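Local coordinates for protein uracil-DNA glycosylase (Sulfolobus tokodaii str. 7, PDB 4ZBY) that belongs to the uracil-DNA glycosylase superfamily, with an alpha/beta fold, and binds an iron-sulfur cluster and uracil, at residues Ser125-Phe130 with Glu135-Ile140; Asn91-Glu96 with Leu121-Thr126; Lys68-Leu73 with Ile177-Phe182. One frame throughout, in Å; residues are numbered along the deposited sequence. Where two conformers were deposited one is given.

Contact 1. Residues Ser125-Phe130 with Glu135-Ile140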
ATOM      1  N   SER A 125       0.540   4.937  -5.425  1.00 15.93           N
ATOM      2  CA  SER A 125       1.508   4.428  -4.464  1.00 16.14           C
ATOM      3  C   SER A 125       2.800   4.077  -5.195  1.00 18.67           C
ATOM      4  O   SER A 125       3.906   4.305  -4.679  1.00 19.06           O
ATOM      5  CB  SER A 125       0.948   3.209  -3.709  1.00 16.53           C
ATOM      6  OG  SER A 125       0.709   2.162  -4.622  1.00 20.24           O
ATOM      7  N   THR A 126       2.675   3.528  -6.401  1.00 16.73           N
ATOM      8  CA  THR A 126       3.857   3.183  -7.182  1.00 18.41           C
ATOM      9  C   THR A 126       4.654   4.436  -7.538  1.00 20.78           C
ATOM     10  O   THR A 126       5.867   4.486  -7.350  1.00 21.43           O
ATOM     11  CB  THR A 126       3.495   2.427  -8.486  1.00 17.24           C
ATOM     12  OG1 THR A 126       2.826   1.209  -8.149  1.00 18.38           O
ATOM     13  CG2 THR A 126       4.755   2.083  -9.307  1.00 19.09           C
ATOM     14  N   LYS A 127       3.971   5.463  -8.028  1.00 18.83           N
ATOM     15  CA  LYS A 127       4.657   6.704  -8.334  1.00 20.58           C
ATOM     16  C   LYS A 127       5.344   7.303  -7.104  1.00 22.31           C
ATOM     17  O   LYS A 127       6.482   7.797  -7.207  1.00 23.99           O
ATOM     18  CB  LYS A 127       3.668   7.709  -8.944  1.00 22.29           C
ATOM     19  CG  LYS A 127       4.280   9.030  -9.371  1.00 28.91           C
ATOM     20  CD  LYS A 127       3.213   9.890 -10.049  1.00 32.14           C
ATOM     21  CE  LYS A 127       3.830  10.997 -10.896  1.00 42.60           C
ATOM     22  NZ  LYS A 127       4.610  11.939 -10.053  1.00 48.37           N
ATOM     23  N   TYR A 128       4.680   7.251  -5.950  1.00 21.98           N
ATOM     24  CA  TYR A 128       5.255   7.802  -4.728  1.00 19.79           C
ATOM     25  C   TYR A 128       6.534   7.051  -4.339  1.00 20.58           C
ATOM     26  O   TYR A 128       7.589   7.654  -4.108  1.00 21.94           O
ATOM     27  CB  TYR A 128       4.255   7.753  -3.534  1.00 17.80           C
ATOM     28  CG  TYR A 128       4.967   8.265  -2.306  1.00 21.69           C
ATOM     29  CD1 TYR A 128       5.464   7.400  -1.343  1.00 20.68           C
ATOM     30  CD2 TYR A 128       5.244   9.621  -2.176  1.00 23.21           C
ATOM     31  CE1 TYR A 128       6.199   7.885  -0.262  1.00 20.42           C
ATOM     32  CE2 TYR A 128       5.965  10.106  -1.108  1.00 26.43           C
ATOM     33  CZ  TYR A 128       6.442   9.237  -0.155  1.00 24.26           C
ATOM     34  OH  TYR A 128       7.152   9.754   0.907  1.00 27.45           O
ATOM     35  N   ILE A 129       6.435   5.730  -4.263  1.00 18.66           N
ATOM     36  CA  ILE A 129       7.579   4.930  -3.821  1.00 17.84           C
ATOM     37  C   ILE A 129       8.707   5.033  -4.849  1.00 23.07           C
ATOM     38  O   ILE A 129       9.864   5.159  -4.465  1.00 24.67           O
ATOM     39  CB  ILE A 129       7.201   3.443  -3.568  1.00 16.51           C
ATOM     40  CG1 ILE A 129       6.266   3.330  -2.352  1.00 18.79           C
ATOM     41  CG2 ILE A 129       8.473   2.585  -3.388  1.00 18.83           C
ATOM     42  CD1 ILE A 129       6.864   3.799  -1.031  1.00 20.69           C
ATOM     43  N   PHE A 130       8.378   5.045  -6.146  1.00 20.44           N
ATOM     44  CA  PHE A 130       9.419   5.240  -7.164  1.00 23.48           C
ATOM     45  C   PHE A 130      10.147   6.558  -6.966  1.00 27.03           C
ATOM     46  O   PHE A 130      11.351   6.652  -7.235  1.00 26.51           O
ATOM     47  CB  PHE A 130       8.831   5.173  -8.580  1.00 22.24           C
ATOM     48  CG  PHE A 130       8.784   3.785  -9.146  1.00 25.51           C
ATOM     49  CD1 PHE A 130       9.037   3.567 -10.491  1.00 27.91           C
ATOM     50  CD2 PHE A 130       8.508   2.695  -8.331  1.00 26.14           C
ATOM     51  CE1 PHE A 130       8.997   2.272 -11.012  1.00 28.12           C
ATOM     52  CE2 PHE A 130       8.465   1.408  -8.837  1.00 24.33           C
ATOM     53  CZ  PHE A 130       8.721   1.191 -10.176  1.00 25.77           C
ATOM     54  N   GLU A 135      13.676   5.843  -8.833  1.00 31.49           N
ATOM     55  CA  GLU A 135      13.409   4.994  -9.983  1.00 27.95           C
ATOM     56  C   GLU A 135      12.479   5.741 -10.935  1.00 33.20           C
ATOM     57  O   GLU A 135      11.528   6.368 -10.497  1.00 28.98           O
ATOM     58  CB  GLU A 135      12.802   3.663  -9.533  1.00 27.08           C
ATOM     59  CG  GLU A 135      12.482   2.665 -10.647  1.00 32.95           C
ATOM     60  CD  GLU A 135      13.720   2.070 -11.301  1.00 40.48           C
ATOM     61  OE1 GLU A 135      14.804   2.108 -10.679  1.00 43.28           O
ATOM     62  OE2 GLU A 135      13.605   1.571 -12.443  1.00 40.45           O
ATOM     63  N   ASN A 136      12.797   5.728 -12.229  1.00 34.43           N
ATOM     64  CA  ASN A 136      11.968   6.435 -13.200  1.00 34.04           C
ATOM     65  C   ASN A 136      10.542   5.872 -13.299  1.00 34.11           C
ATOM     66  O   ASN A 136      10.337   4.659 -13.460  1.00 32.57           O
ATOM     67  CB  ASN A 136      12.635   6.402 -14.573  1.00 33.23           C
ATOM     68  CG  ASN A 136      11.857   7.187 -15.591  1.00 37.35           C
ATOM     69  OD1 ASN A 136      11.717   8.399 -15.462  1.00 36.84           O
ATOM     70  ND2 ASN A 136      11.317   6.499 -16.589  1.00 37.20           N
ATOM     71  N   PHE A 137       9.549   6.754 -13.193  1.00 30.19           N
ATOM     72  CA  PHE A 137       8.170   6.322 -13.331  1.00 29.23           C
ATOM     73  C   PHE A 137       7.569   6.872 -14.617  1.00 28.99           C
ATOM     74  O   PHE A 137       7.500   8.082 -14.811  1.00 30.27           O
ATOM     75  CB  PHE A 137       7.338   6.760 -12.126  1.00 28.61           C
ATOM     76  CG  PHE A 137       5.886   6.336 -12.198  1.00 24.53           C
ATOM     77  CD1 PHE A 137       5.501   5.090 -11.776  1.00 22.92           C
ATOM     78  CD2 PHE A 137       4.921   7.186 -12.740  1.00 26.09           C
ATOM     79  CE1 PHE A 137       4.190   4.688 -11.857  1.00 23.10           C
ATOM     80  CE2 PHE A 137       3.612   6.796 -12.821  1.00 24.57           C
ATOM     81  CZ  PHE A 137       3.232   5.543 -12.362  1.00 22.80           C
ATOM     82  N   SER A 138       7.154   5.953 -15.486  1.00 29.10           N
ATOM     83  CA  SER A 138       6.488   6.269 -16.741  1.00 32.02           C
ATOM     84  C   SER A 138       4.977   6.164 -16.553  1.00 29.38           C
ATOM     85  O   SER A 138       4.283   7.168 -16.484  1.00 29.85           O
ATOM     86  CB  SER A 138       6.967   5.330 -17.846  1.00 36.43           C
ATOM     87  OG  SER A 138       6.940   3.989 -17.389  1.00 34.26           O
ATOM     88  N   SER A 139       4.469   4.941 -16.439  1.00 30.79           N
ATOM     89  CA  SER A 139       3.062   4.716 -16.127  1.00 26.89           C
ATOM     90  C   SER A 139       2.951   3.408 -15.360  1.00 30.46           C
ATOM     91  O   SER A 139       3.859   2.599 -15.416  1.00 24.93           O
ATOM     92  CB  SER A 139       2.218   4.672 -17.401  1.00 28.41           C
ATOM     93  OG  SER A 139       2.510   3.506 -18.150  1.00 30.16           O
ATOM     94  N   ILE A 140       1.853   3.188 -14.646  1.00 23.62           N
ATOM     95  CA  ILE A 140       1.711   1.912 -13.973  1.00 22.25           C
ATOM     96  C   ILE A 140       1.686   0.758 -14.987  1.00 23.73           C
ATOM     97  O   ILE A 140       2.215  -0.307 -14.704  1.00 23.53           O
ATOM     98  CB  ILE A 140       0.445   1.881 -13.064  1.00 22.75           C
ATOM     99  CG1 ILE A 140       0.461   0.642 -12.156  1.00 22.58           C
ATOM    100  CG2 ILE A 140      -0.843   1.989 -13.881  1.00 24.36           C
ATOM    101  CD1 ILE A 140       1.675   0.599 -11.221  1.00 20.51           C
TER
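F137 brings its ring against K127, T126 and F130. Its CB lies 4.0 Å from F130 CD1, an apolar touch oblique to the F130 ring. With CG anti to the backbone N (chi1 -180°), the ring then runs back along the helix surface, where F137 CD1 lies against K127 CA at 3.9 Å. The K127 chain crosses it at about a right angle: K127 CB stands 3.9 Å from the F137 ring centroid and only 7° off the normal, a centred CH-pi contact, and K127 CG meets F137 CD2. At the rim, F137 CE1 meets T126 CG2 edge-on at 3.7 Å, and F137 CZ, the ring tip, still lies 4.1 Å from K127 CB. The T126 hydroxyl is hydrogen-bonded to T120 OG1, while I140 CD1 packs against T126 OG1 at 3.3 Å.

The F130 ring is held between T126 CG2 on one face and E135 CG on the other. E135 CG makes a second CH-pi contact, offset toward the rim, and N136 O sits near the ring plane, 3.4 Å from F130 CD1. The sole hydrogen bond across the contact runs from E135 N to F130 O at 2.9 Å and lies in the carbonyl plane. Spanning five residues, it is consistent with the 6-to-1 bond of a Schellman motif at the end of helix 123-133.

S139, at the N-cap of helix 140-143, holds K142 N through OG. V143 of that helix touches T126, F130 and F137, P161 of strand 155-162 backs T126, F130 and I140, and Y148 meets F130 edge-to-face.

Contact 2. Residues Asn91-Glu96 with Leu121-Thr126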
ATOM      1  N   ASN A  91     -15.224  10.740  -4.404  0.59 29.01           N
ATOM      2  CA  ASN A  91     -14.591   9.632  -5.147  0.59 30.70           C
ATOM      3  C   ASN A  91     -13.286  10.058  -5.863  0.59 30.54           C
ATOM      4  O   ASN A  91     -12.730   9.296  -6.655  0.59 30.67           O
ATOM      5  CB  ASN A  91     -15.596   9.016  -6.154  0.59 33.98           C
ATOM      6  CG  ASN A  91     -15.166   7.639  -6.675  0.59 32.89           C
ATOM      7  OD1 ASN A  91     -14.576   6.845  -5.949  0.59 36.24           O
ATOM      8  ND2 ASN A  91     -15.469   7.358  -7.942  0.59 33.88           N
ATOM      9  N   ARG A  92     -12.772  11.253  -5.563  1.00 30.12           N
ATOM     10  CA  ARG A  92     -11.567  11.741  -6.259  1.00 30.27           C
ATOM     11  C   ARG A  92     -10.268  11.140  -5.722  1.00 28.54           C
ATOM     12  O   ARG A  92     -10.210  10.522  -4.635  1.00 25.05           O
ATOM     13  CB  ARG A  92     -11.476  13.278  -6.227  1.00 28.14           C
ATOM     14  CG  ARG A  92     -11.001  13.894  -4.889  1.00 25.03           C
ATOM     15  CD  ARG A  92     -10.472  15.306  -5.179  1.00 26.72           C
ATOM     16  NE  ARG A  92     -10.382  16.156  -3.985  1.00 25.46           N
ATOM     17  CZ  ARG A  92      -9.421  16.049  -3.069  1.00 24.39           C
ATOM     18  NH1 ARG A  92      -8.483  15.105  -3.167  1.00 22.99           N
ATOM     19  NH2 ARG A  92      -9.425  16.876  -2.031  1.00 27.58           N
ATOM     20  N   ASP A  93      -9.202  11.306  -6.502  1.00 29.17           N
ATOM     21  CA  ASP A  93      -7.869  10.926  -6.028  1.00 26.52           C
ATOM     22  C   ASP A  93      -7.288  12.028  -5.144  1.00 25.64           C
ATOM     23  O   ASP A  93      -7.665  13.179  -5.284  1.00 26.27           O
ATOM     24  CB  ASP A  93      -6.935  10.668  -7.220  1.00 32.10           C
ATOM     25  CG  ASP A  93      -7.541   9.719  -8.238  1.00 38.00           C
ATOM     26  OD1 ASP A  93      -7.764   8.546  -7.885  1.00 40.11           O
ATOM     27  OD2 ASP A  93      -7.797  10.141  -9.384  1.00 42.78           O
ATOM     28  N   PRO A  94      -6.317  11.683  -4.268  1.00 23.43           N
ATOM     29  CA  PRO A  94      -5.625  12.676  -3.435  1.00 25.16           C
ATOM     30  C   PRO A  94      -4.997  13.769  -4.270  1.00 27.59           C
ATOM     31  O   PRO A  94      -4.527  13.479  -5.366  1.00 33.67           O
ATOM     32  CB  PRO A  94      -4.529  11.861  -2.737  1.00 25.73           C
ATOM     33  CG  PRO A  94      -5.081  10.498  -2.670  1.00 27.08           C
ATOM     34  CD  PRO A  94      -5.934  10.313  -3.918  1.00 25.52           C
ATOM     35  N   GLU A  95      -5.009  15.003  -3.779  1.00 28.91           N
ATOM     36  CA  GLU A  95      -4.254  16.075  -4.429  1.00 33.57           C
ATOM     37  C   GLU A  95      -2.779  15.841  -4.170  1.00 34.08           C
ATOM     38  O   GLU A  95      -2.424  15.032  -3.317  1.00 32.41           O
ATOM     39  CB  GLU A  95      -4.628  17.453  -3.892  1.00 41.77           C
ATOM     40  CG  GLU A  95      -6.085  17.705  -3.668  1.00 49.13           C
ATOM     41  CD  GLU A  95      -6.761  18.221  -4.887  1.00 55.62           C
ATOM     42  OE1 GLU A  95      -6.850  19.457  -5.041  1.00 57.82           O
ATOM     43  OE2 GLU A  95      -7.196  17.384  -5.702  1.00 59.79           O
ATOM     44  N   GLU A  96      -1.913  16.556  -4.886  1.00 38.30           N
ATOM     45  CA  GLU A  96      -0.487  16.408  -4.627  0.57 38.05           C
ATOM     46  C   GLU A  96      -0.146  16.960  -3.243  1.00 37.02           C
ATOM     47  O   GLU A  96       0.669  16.366  -2.541  1.00 36.56           O
ATOM     48  CB  GLU A  96       0.359  17.091  -5.713  0.57 40.00           C
ATOM     49  CG  GLU A  96       0.434  16.322  -7.044  0.57 43.00           C
ATOM     50  CD  GLU A  96       0.929  14.878  -6.906  0.57 42.88           C
ATOM     51  OE1 GLU A  96       1.795  14.594  -6.046  0.57 45.68           O
ATOM     52  OE2 GLU A  96       0.443  14.014  -7.663  0.57 40.52           O
ATOM     53  N   LEU A 121       0.251  -1.059  -4.881  1.00 15.79           N
ATOM     54  CA  LEU A 121      -1.005  -1.342  -5.553  1.00 15.27           C
ATOM     55  C   LEU A 121      -1.506  -0.084  -6.239  1.00 17.39           C
ATOM     56  O   LEU A 121      -2.082   0.798  -5.590  1.00 18.89           O
ATOM     57  CB  LEU A 121      -2.058  -1.841  -4.536  1.00 13.99           C
ATOM     58  CG  LEU A 121      -1.709  -3.087  -3.707  1.00 14.31           C
ATOM     59  CD1 LEU A 121      -2.688  -3.203  -2.517  1.00 14.87           C
ATOM     60  CD2 LEU A 121      -1.753  -4.335  -4.599  1.00 16.54           C
ATOM     61  N   GLY A 122      -1.270   0.001  -7.546  1.00 17.28           N
ATOM     62  CA  GLY A 122      -1.818   1.095  -8.343  1.00 19.36           C
ATOM     63  C   GLY A 122      -0.823   2.218  -8.586  1.00 20.47           C
ATOM     64  O   GLY A 122       0.287   2.217  -8.032  1.00 19.74           O
ATOM     65  N   ARG A 123      -1.244   3.207  -9.374  1.00 19.98           N
ATOM     66  CA  ARG A 123      -0.322   4.207  -9.873  1.00 20.51           C
ATOM     67  C   ARG A 123       0.128   5.212  -8.833  1.00 20.44           C
ATOM     68  O   ARG A 123       1.227   5.737  -8.932  1.00 23.84           O
ATOM     69  CB  ARG A 123      -0.943   4.967 -11.058  1.00 23.92           C
ATOM     70  CG  ARG A 123      -2.233   5.745 -10.734  1.00 24.83           C
ATOM     71  CD  ARG A 123      -2.767   6.394 -12.002  1.00 25.87           C
ATOM     72  NE  ARG A 123      -3.975   7.213 -11.801  1.00 28.14           N
ATOM     73  CZ  ARG A 123      -3.968   8.537 -11.625  1.00 32.57           C
ATOM     74  NH1 ARG A 123      -2.822   9.207 -11.585  1.00 33.93           N
ATOM     75  NH2 ARG A 123      -5.114   9.205 -11.507  1.00 32.37           N
ATOM     76  N   HIS A 124      -0.721   5.546  -7.873  1.00 19.55           N
ATOM     77  CA  HIS A 124      -0.350   6.594  -6.931  1.00 21.41           C
ATOM     78  C   HIS A 124       0.739   6.115  -5.988  1.00 19.00           C
ATOM     79  O   HIS A 124       1.731   6.813  -5.764  1.00 21.50           O
ATOM     80  CB  HIS A 124      -1.569   7.059  -6.137  1.00 21.62           C
ATOM     81  CG  HIS A 124      -2.571   7.784  -6.976  1.00 25.00           C
ATOM     82  ND1 HIS A 124      -3.665   7.165  -7.542  1.00 27.92           N
ATOM     83  CD2 HIS A 124      -2.610   9.071  -7.389  1.00 25.02           C
ATOM     84  CE1 HIS A 124      -4.349   8.048  -8.247  1.00 28.03           C
ATOM     85  NE2 HIS A 124      -3.734   9.214  -8.166  1.00 28.57           N
ATOM     86  N   SER A 125       0.540   4.937  -5.425  1.00 15.93           N
ATOM     87  CA  SER A 125       1.508   4.428  -4.464  1.00 16.14           C
ATOM     88  C   SER A 125       2.800   4.077  -5.195  1.00 18.67           C
ATOM     89  O   SER A 125       3.906   4.305  -4.679  1.00 19.06           O
ATOM     90  CB  SER A 125       0.948   3.209  -3.709  1.00 16.53           C
ATOM     91  OG  SER A 125       0.709   2.162  -4.622  1.00 20.24           O
ATOM     92  N   THR A 126       2.675   3.528  -6.401  1.00 16.73           N
ATOM     93  CA  THR A 126       3.857   3.183  -7.182  1.00 18.41           C
ATOM     94  C   THR A 126       4.654   4.436  -7.538  1.00 20.78           C
ATOM     95  O   THR A 126       5.867   4.486  -7.350  1.00 21.43           O
ATOM     96  CB  THR A 126       3.495   2.427  -8.486  1.00 17.24           C
ATOM     97  OG1 THR A 126       2.826   1.209  -8.149  1.00 18.38           O
ATOM     98  CG2 THR A 126       4.755   2.083  -9.307  1.00 19.09           C
TER
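D93 reaches from the loop before helix 96-113 to H124, near the start of helix 123-133, and this pair is the close-packed part of the contact. The D93 side chain crosses the imidazole at about a right angle, its CB 3.6 Å from H124 NE2 and its OD1 3.5 Å from H124 CE1. Carboxylate and ring planes are 37° apart, and D93 OD1 stays 4.1 Å from H124 NE2; the pair touches without a hydrogen bond, and none links the two segments. H124 CG, anti to its carbonyl carbon (chi1 -68°), carries the imidazole toward the loop, where it also touches E42, a residue of the uracil pocket.

Behind this pair the chain makes the strand-to-helix turn of the superfamily's alpha/beta fold: strand 117-121 ends and G122 takes the N-cap position with a positive phi. G122 O is gripped twice by T126, by its N and, at 2.7 Å, by its OG1, the two donors arriving from opposite faces of the carbonyl plane. At the same helix end a MES sulfonate oxygen accepts a hydrogen bond from R123 N in this crystal, the MES probably coming from the crystallisation liquor; the helix dipole may help to hold it.

The looser side belongs to R123, an exposed residue whose chain is extended from CG to NE. Its NH2 forms a salt bridge with D93 OD2 at 3.5 Å, near the long limit for such a pair, and the carboxylate and guanidinium planes stand 76° apart, so the two groups do not meet as a flat, two-pronged pair. H124 CE1 lies 3.4 Å over the centre of one face of the R123 guanidinium, which probably limits its movement.

Contact 3. Residues Lys68-Leu73 with Ile177-Phe182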
ATOM      1  N   LYS A  68      -4.466 -14.441   0.651  1.00 17.14           N
ATOM      2  CA  LYS A  68      -4.683 -15.755   1.235  1.00 19.85           C
ATOM      3  C   LYS A  68      -4.437 -16.889   0.251  1.00 21.99           C
ATOM      4  O   LYS A  68      -3.683 -17.812   0.551  1.00 24.23           O
ATOM      5  CB  LYS A  68      -6.109 -15.856   1.796  1.00 23.30           C
ATOM      6  CG  LYS A  68      -6.459 -17.253   2.278  1.00 29.04           C
ATOM      7  CD  LYS A  68      -5.577 -17.656   3.434  1.00 32.80           C
ATOM      8  CE  LYS A  68      -6.066 -18.965   4.036  1.00 39.81           C
ATOM      9  NZ  LYS A  68      -5.296 -19.304   5.266  1.00 43.29           N
ATOM     10  N   GLU A  69      -5.060 -16.831  -0.926  1.00 21.64           N
ATOM     11  CA  GLU A  69      -5.039 -17.973  -1.828  1.00 20.86           C
ATOM     12  C   GLU A  69      -3.756 -18.080  -2.636  1.00 21.71           C
ATOM     13  O   GLU A  69      -3.321 -19.183  -2.955  1.00 25.45           O
ATOM     14  CB  GLU A  69      -6.237 -17.908  -2.775  1.00 26.59           C
ATOM     15  CG  GLU A  69      -7.547 -17.944  -2.030  1.00 31.19           C
ATOM     16  CD  GLU A  69      -8.726 -18.046  -2.957  1.00 38.43           C
ATOM     17  OE1 GLU A  69      -8.517 -17.996  -4.187  1.00 39.38           O
ATOM     18  OE2 GLU A  69      -9.859 -18.175  -2.452  1.00 44.47           O
ATOM     19  N   ILE A  70      -3.157 -16.940  -2.973  1.00 21.57           N
ATOM     20  CA  ILE A  70      -1.988 -16.951  -3.830  1.00 20.46           C
ATOM     21  C   ILE A  70      -0.689 -16.796  -3.032  1.00 20.13           C
ATOM     22  O   ILE A  70       0.271 -17.514  -3.308  1.00 22.14           O
ATOM     23  CB  ILE A  70      -2.105 -15.874  -4.924  1.00 21.49           C
ATOM     24  CG1 ILE A  70      -3.351 -16.168  -5.759  1.00 25.98           C
ATOM     25  CG2 ILE A  70      -0.875 -15.889  -5.850  1.00 21.78           C
ATOM     26  CD1 ILE A  70      -3.646 -15.123  -6.789  1.00 27.15           C
ATOM     27  N   LEU A  71      -0.665 -15.926  -2.025  1.00 18.63           N
ATOM     28  CA  LEU A  71       0.539 -15.780  -1.198  1.00 19.36           C
ATOM     29  C   LEU A  71       0.573 -16.738  -0.022  1.00 19.46           C
ATOM     30  O   LEU A  71       1.642 -17.027   0.539  1.00 23.65           O
ATOM     31  CB  LEU A  71       0.671 -14.353  -0.658  1.00 17.63           C
ATOM     32  CG  LEU A  71       0.647 -13.216  -1.689  1.00 16.80           C
ATOM     33  CD1 LEU A  71       0.957 -11.923  -0.944  1.00 18.25           C
ATOM     34  CD2 LEU A  71       1.628 -13.440  -2.830  1.00 21.05           C
ATOM     35  N   GLY A  72      -0.593 -17.223   0.376  1.00 19.21           N
ATOM     36  CA  GLY A  72      -0.680 -18.135   1.495  1.00 21.44           C
ATOM     37  C   GLY A  72      -0.550 -17.430   2.829  1.00 22.33           C
ATOM     38  O   GLY A  72       0.023 -17.987   3.764  1.00 23.46           O
ATOM     39  N   LEU A  73      -1.061 -16.199   2.915  1.00 18.20           N
ATOM     40  CA  LEU A  73      -0.939 -15.401   4.146  1.00 18.30           C
ATOM     41  C   LEU A  73      -2.267 -14.839   4.637  1.00 21.52           C
ATOM     42  O   LEU A  73      -3.159 -14.544   3.843  1.00 20.54           O
ATOM     43  CB  LEU A  73       0.023 -14.239   3.942  1.00 18.41           C
ATOM     44  CG  LEU A  73       1.477 -14.587   3.596  1.00 17.82           C
ATOM     45  CD1 LEU A  73       2.135 -13.357   3.035  1.00 18.18           C
ATOM     46  CD2 LEU A  73       2.222 -15.105   4.822  1.00 21.40           C
ATOM     47  N   ILE A 177      -4.085 -10.932 -14.665  1.00 26.49           N
ATOM     48  CA  ILE A 177      -2.759 -10.323 -14.636  1.00 25.98           C
ATOM     49  C   ILE A 177      -2.311 -10.042 -13.199  1.00 26.77           C
ATOM     50  O   ILE A 177      -1.155 -10.271 -12.828  1.00 24.78           O
ATOM     51  CB  ILE A 177      -2.721  -9.023 -15.445  1.00 30.04           C
ATOM     52  CG1 ILE A 177      -2.980  -9.356 -16.913  1.00 31.74           C
ATOM     53  CG2 ILE A 177      -1.373  -8.313 -15.267  1.00 29.87           C
ATOM     54  CD1 ILE A 177      -2.778  -8.200 -17.880  1.00 36.06           C
ATOM     55  N   LEU A 178      -3.244  -9.543 -12.401  1.00 26.35           N
ATOM     56  CA  LEU A 178      -2.978  -9.268 -10.997  1.00 25.01           C
ATOM     57  C   LEU A 178      -2.663 -10.566 -10.237  1.00 22.89           C
ATOM     58  O   LEU A 178      -1.743 -10.604  -9.429  1.00 22.14           O
ATOM     59  CB  LEU A 178      -4.175  -8.529 -10.384  1.00 25.99           C
ATOM     60  CG  LEU A 178      -4.059  -8.082  -8.924  1.00 22.25           C
ATOM     61  CD1 LEU A 178      -2.885  -7.191  -8.714  1.00 23.12           C
ATOM     62  CD2 LEU A 178      -5.350  -7.322  -8.544  1.00 24.75           C
ATOM     63  N   GLU A 179      -3.385 -11.639 -10.541  1.00 21.95           N
ATOM     64  CA  GLU A 179      -3.128 -12.923  -9.917  1.00 21.89           C
ATOM     65  C   GLU A 179      -1.741 -13.430 -10.257  1.00 22.09           C
ATOM     66  O   GLU A 179      -1.039 -13.953  -9.397  1.00 21.61           O
ATOM     67  CB  GLU A 179      -4.203 -13.939 -10.311  1.00 25.82           C
ATOM     68  CG  GLU A 179      -5.582 -13.525  -9.789  1.00 33.87           C
ATOM     69  CD  GLU A 179      -6.722 -14.401 -10.283  1.00 40.95           C
ATOM     70  OE1 GLU A 179      -6.531 -15.145 -11.270  1.00 43.87           O
ATOM     71  OE2 GLU A 179      -7.816 -14.327  -9.678  1.00 42.26           O
ATOM     72  N   GLU A 180      -1.347 -13.260 -11.512  0.54 20.49           N
ATOM     73  CA  GLU A 180      -0.026 -13.677 -11.954  0.54 23.04           C
ATOM     74  C   GLU A 180       1.040 -12.836 -11.268  0.54 21.55           C
ATOM     75  O   GLU A 180       2.094 -13.345 -10.904  0.54 21.62           O
ATOM     76  CB  GLU A 180       0.089 -13.563 -13.477  0.54 24.42           C
ATOM     77  CG  GLU A 180      -0.764 -14.581 -14.215  0.54 28.03           C
ATOM     78  CD  GLU A 180      -0.422 -16.009 -13.830  0.54 33.04           C
ATOM     79  OE1 GLU A 180       0.740 -16.416 -14.035  0.54 32.47           O
ATOM     80  OE2 GLU A 180      -1.310 -16.719 -13.308  0.54 35.66           O
ATOM     81  N   ASP A 181       0.758 -11.549 -11.088  1.00 19.54           N
ATOM     82  CA  ASP A 181       1.669 -10.669 -10.359  1.00 18.77           C
ATOM     83  C   ASP A 181       1.810 -11.160  -8.920  1.00 19.62           C
ATOM     84  O   ASP A 181       2.910 -11.153  -8.383  1.00 17.42           O
ATOM     85  CB  ASP A 181       1.197  -9.216 -10.358  1.00 20.31           C
ATOM     86  CG  ASP A 181       1.590  -8.478 -11.625  1.00 21.82           C
ATOM     87  OD1 ASP A 181       2.320  -9.058 -12.442  1.00 24.83           O
ATOM     88  OD2 ASP A 181       1.158  -7.320 -11.799  1.00 24.59           O
ATOM     89  N   PHE A 182       0.714 -11.623  -8.309  1.00 20.09           N
ATOM     90  CA  PHE A 182       0.801 -12.106  -6.933  1.00 17.69           C
ATOM     91  C   PHE A 182       1.562 -13.435  -6.862  1.00 18.97           C
ATOM     92  O   PHE A 182       2.253 -13.686  -5.873  1.00 22.28           O
ATOM     93  CB  PHE A 182      -0.586 -12.216  -6.288  1.00 18.46           C
ATOM     94  CG  PHE A 182      -0.992 -10.974  -5.532  1.00 17.92           C
ATOM     95  CD1 PHE A 182      -1.065  -9.757  -6.166  1.00 21.85           C
ATOM     96  CD2 PHE A 182      -1.279 -11.029  -4.176  1.00 20.22           C
ATOM     97  CE1 PHE A 182      -1.423  -8.604  -5.477  1.00 22.17           C
ATOM     98  CE2 PHE A 182      -1.637  -9.872  -3.477  1.00 21.70           C
ATOM     99  CZ  PHE A 182      -1.699  -8.673  -4.117  1.00 18.60           C
TER
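The backbones come closest where I70 faces F182, their CA atoms 6.4 Å apart, as the last turn of helix 58-71 runs up against helix 172-190; this turn is of the wider pi type, and G72 then leaves helical angles with positive phi. No hydrogen bond crosses between the segments, so side-chain packing carries the contact. I70 uses two branches. CG2, anti to the backbone N, presses on the root of F182, 3.7 Å from F182 CB and 3.6 Å from F182 C. The other branch is extended (chi2 175°), which sends I70 CD1 along helix 172-190 to E179 CB at 3.8 Å, so that I70 bridges residues one helical turn apart. Only the aliphatic part of E179 is used: its carboxylate forms a salt bridge with R175 through OE2.

Such helix-to-helix packing on one face of a central sheet belongs to the alpha/beta/alpha architecture of the uracil-DNA glycosylase superfamily. Here L71 and F182 both turn inward toward the sheet layer. L71 CG lies 3.8 Å from F182 CD2, meeting the ring obliquely, and L71 CD2 comes within 3.1 Å of F182 O, a tight approach of a methyl to a carbonyl. F182 has chi1 at -93°, off the staggered value near -60°, perhaps because the ring is fitted among L71 and, from the same helix, L63 and M66. On the sheet side, L71 packs on I37 and F39 of strand 37-41, while L178 and D181 reach strand 155-162, where D181 touches F160 and T162 and also pairs with R144.

Contacts 1 and 2 share S125 and T126 on helix 123-133; their centres lie 11 Å apart, and they touch where I140 CB packs on R123 CB. The centre of contact 3 is 21 to 22 Å away, but its nearest atoms come to about 4 Å of contact 2 without touching, and about 8 Å of contact 1. Along the chain, 68-73 and 177-182 enclose 91-96, 121-126, 125-130 and 135-140, in that order. Strand 117-121, ending in contact 2, and strands 37-41 and 155-162, on which contact 3 packs, belong to one mixed sheet, so the contacts tie helices and loops to the same core. Contact 2 lies nearest the bound uracil, H124 about 8 Å from it.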